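Local coordinates for protein 5'-tyrosyl-DNA phosphodiesterase (Caenorhabditis elegans, PDB 4FVA) that belongs to the endonuclease/exonuclease/phosphatase family, with a DNase I-like fold of two packed beta sheets, and carries a bound magnesium ion, at residues Ile97-Ser102 / Ala139-Cys144. Numbering follows the deposited sequence.
Sequences IHFQNS and AQFGFC. With EDO (1,2-ethanediol), chain E.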
loop_
_atom_site.group_PDB
_atom_site.type_symbol
_atom_site.label_atom_id
_atom_site.label_comp_id
_atom_site.label_asym_id
_atom_site.label_seq_id
_atom_site.Cartn_x
_atom_site.Cartn_y
_atom_site.Cartn_z
ATOM N N ILE A 97 -1.097 -14.899 3.171
ATOM C CA ILE A 97 -1.000 -15.431 4.519
ATOM C C ILE A 97 -2.027 -14.753 5.394
ATOM O O ILE A 97 -1.999 -13.524 5.561
ATOM C CB ILE A 97 0.381 -15.171 5.133
ATOM C CG1 ILE A 97 1.487 -15.716 4.221
ATOM C CG2 ILE A 97 0.447 -15.772 6.544
ATOM C CD1 ILE A 97 2.876 -15.350 4.696
ATOM N N HIS A 98 -2.932 -15.551 5.958
ATOM C CA HIS A 98 -3.934 -15.032 6.892
ATOM C C HIS A 98 -3.351 -14.876 8.295
ATOM O O HIS A 98 -2.824 -15.831 8.866
ATOM C CB HIS A 98 -5.170 -15.945 6.901
ATOM C CG HIS A 98 -5.985 -15.866 5.647
ATOM N ND1 HIS A 98 -5.550 -16.367 4.435
ATOM C CD2 HIS A 98 -7.229 -15.373 5.420
ATOM C CE1 HIS A 98 -6.474 -16.157 3.514
ATOM N NE2 HIS A 98 -7.507 -15.561 4.086
ATOM N N PHE A 99 -3.404 -13.657 8.836
ATOM C CA PHE A 99 -2.937 -13.429 10.193
ATOM C C PHE A 99 -3.813 -14.237 11.142
ATOM O O PHE A 99 -5.035 -14.064 11.184
ATOM C CB PHE A 99 -2.978 -11.948 10.564
ATOM C CG PHE A 99 -2.058 -11.081 9.746
ATOM C CD1 PHE A 99 -0.775 -11.502 9.435
ATOM C CD2 PHE A 99 -2.460 -9.814 9.341
ATOM C CE1 PHE A 99 0.083 -10.688 8.700
ATOM C CE2 PHE A 99 -1.612 -8.990 8.599
ATOM C CZ PHE A 99 -0.340 -9.428 8.283
ATOM N N GLN A 100 -3.179 -15.120 11.898
ATOM C CA GLN A 100 -3.876 -16.023 12.808
ATOM C C GLN A 100 -4.607 -15.254 13.912
ATOM O O GLN A 100 -5.705 -15.634 14.322
ATOM C CB GLN A 100 -2.862 -17.030 13.368
ATOM C CG GLN A 100 -2.369 -18.001 12.267
ATOM C CD GLN A 100 -1.343 -19.033 12.737
ATOM O OE1 GLN A 100 -0.752 -18.907 13.812
ATOM N NE2 GLN A 100 -1.094 -20.034 11.900
ATOM N N ASN A 101 -4.009 -14.154 14.365
ATOM C CA ASN A 101 -4.562 -13.357 15.457
ATOM C C ASN A 101 -5.557 -12.284 15.008
ATOM O O ASN A 101 -5.962 -11.439 15.808
ATOM C CB ASN A 101 -3.431 -12.672 16.224
ATOM C CG ASN A 101 -2.856 -11.482 15.466
ATOM O OD1 ASN A 101 -3.172 -11.269 14.287
ATOM N ND2 ASN A 101 -1.991 -10.720 16.122
ATOM N N SER A 102 -5.933 -12.280 13.735
ATOM C CA SER A 102 -6.824 -11.225 13.248
ATOM C C SER A 102 -8.312 -11.564 13.357
ATOM O O SER A 102 -8.749 -12.666 13.012
ATOM C CB SER A 102 -6.514 -10.845 11.802
ATOM O OG SER A 102 -7.362 -9.777 11.416
ATOM N N ALA A 139 1.957 -7.280 16.799
ATOM C CA ALA A 139 2.404 -8.637 16.490
ATOM C C ALA A 139 2.467 -8.863 14.985
ATOM O O ALA A 139 3.394 -9.491 14.477
ATOM C CB ALA A 139 1.484 -9.662 17.145
ATOM N N GLN A 140 1.461 -8.368 14.272
ATOM C CA GLN A 140 1.430 -8.517 12.819
ATOM C C GLN A 140 2.631 -7.819 12.185
ATOM O O GLN A 140 3.287 -8.385 11.311
ATOM C CB GLN A 140 0.107 -7.994 12.258
ATOM C CG GLN A 140 -1.094 -8.853 12.654
ATOM C CD GLN A 140 -2.426 -8.160 12.402
ATOM O OE1 GLN A 140 -2.471 -7.024 11.917
ATOM N NE2 GLN A 140 -3.523 -8.839 12.751
ATOM N N PHE A 141 2.905 -6.588 12.609
ATOM C CA PHE A 141 4.037 -5.842 12.068
ATOM C C PHE A 141 5.350 -6.620 12.271
ATOM O O PHE A 141 6.157 -6.745 11.343
ATOM C CB PHE A 141 4.122 -4.453 12.695
ATOM C CG PHE A 141 5.190 -3.579 12.087
ATOM C CD1 PHE A 141 4.908 -2.789 10.980
ATOM C CD2 PHE A 141 6.478 -3.564 12.612
ATOM C CE1 PHE A 141 5.894 -1.988 10.404
ATOM C CE2 PHE A 141 7.469 -2.769 12.044
ATOM C CZ PHE A 141 7.172 -1.976 10.941
ATOM N N GLY A 142 5.552 -7.137 13.487
ATOM C CA GLY A 142 6.735 -7.927 13.802
ATOM C C GLY A 142 6.821 -9.138 12.892
ATOM O O GLY A 142 7.869 -9.427 12.305
ATOM N N PHE A 143 5.693 -9.816 12.731
ATOM C CA PHE A 143 5.612 -10.968 11.858
ATOM C C PHE A 143 5.981 -10.577 10.438
ATOM O O PHE A 143 6.753 -11.275 9.770
ATOM C CB PHE A 143 4.199 -11.559 11.914
ATOM C CG PHE A 143 3.960 -12.684 10.948
ATOM C CD1 PHE A 143 4.230 -14.001 11.304
ATOM C CD2 PHE A 143 3.458 -12.424 9.674
ATOM C CE1 PHE A 143 4.014 -15.048 10.398
ATOM C CE2 PHE A 143 3.230 -13.458 8.766
ATOM C CZ PHE A 143 3.505 -14.771 9.128
ATOM N N CYS A 144 5.450 -9.455 9.969
ATOM C CA CYS A 144 5.767 -9.026 8.610
ATOM C C CYS A 144 7.261 -8.758 8.458
ATOM O O CYS A 144 7.871 -9.151 7.467
ATOM C CB CYS A 144 4.955 -7.788 8.217
ATOM S SG CYS A 144 3.192 -8.125 8.006
HETATM C C1 EDO E . -0.058 -13.390 13.603
HETATM O O1 EDO E . 1.131 -12.992 14.310
HETATM C C2 EDO E . 0.338 -14.339 12.465
HETATM O O2 EDO E . -0.799 -15.067 11.981
#
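In this DNase I-like fold, the type I turn F99-S102 at the end of strand 90-98 is joined to helix 134-154, which lies against the same sheet, by F99 and Q140, a worked example of one glutamine serving both an aromatic face and the amide of N101 in the same turn. Q140 CG sits over one face of the F99 ring, a CH-pi contact 3.9 Å from the centroid and 19° off the normal. Its amide continues across the CD2 rim, turned 18° from the ring plane, with CD 3.5 Å from F99 CD2. With the glutamine chain extended past CG (chi2 166°), NE2 reaches N101 OD1 at 2.9 Å in a nearly straight hydrogen bond, and OE1 accepts one from E128 N. N101 ND2 is held in turn by Q136 O, one helical turn before Q140. At the edge of the F99 ring, CE1 meets F143 CD2 at 3.9 Å, while C144 SG comes in obliquely to F99 CZ at 3.8 Å, a sulfur-aromatic contact. I97 CG2 touches F143 CZ, and a 1,2-ethanediol, probably a crystallisation additive, lies over one F143 face. Bonded at both ends of its buried amide, Q140 is fixed in rotation, its polar atoms satisfied while its aliphatic part stays against F99.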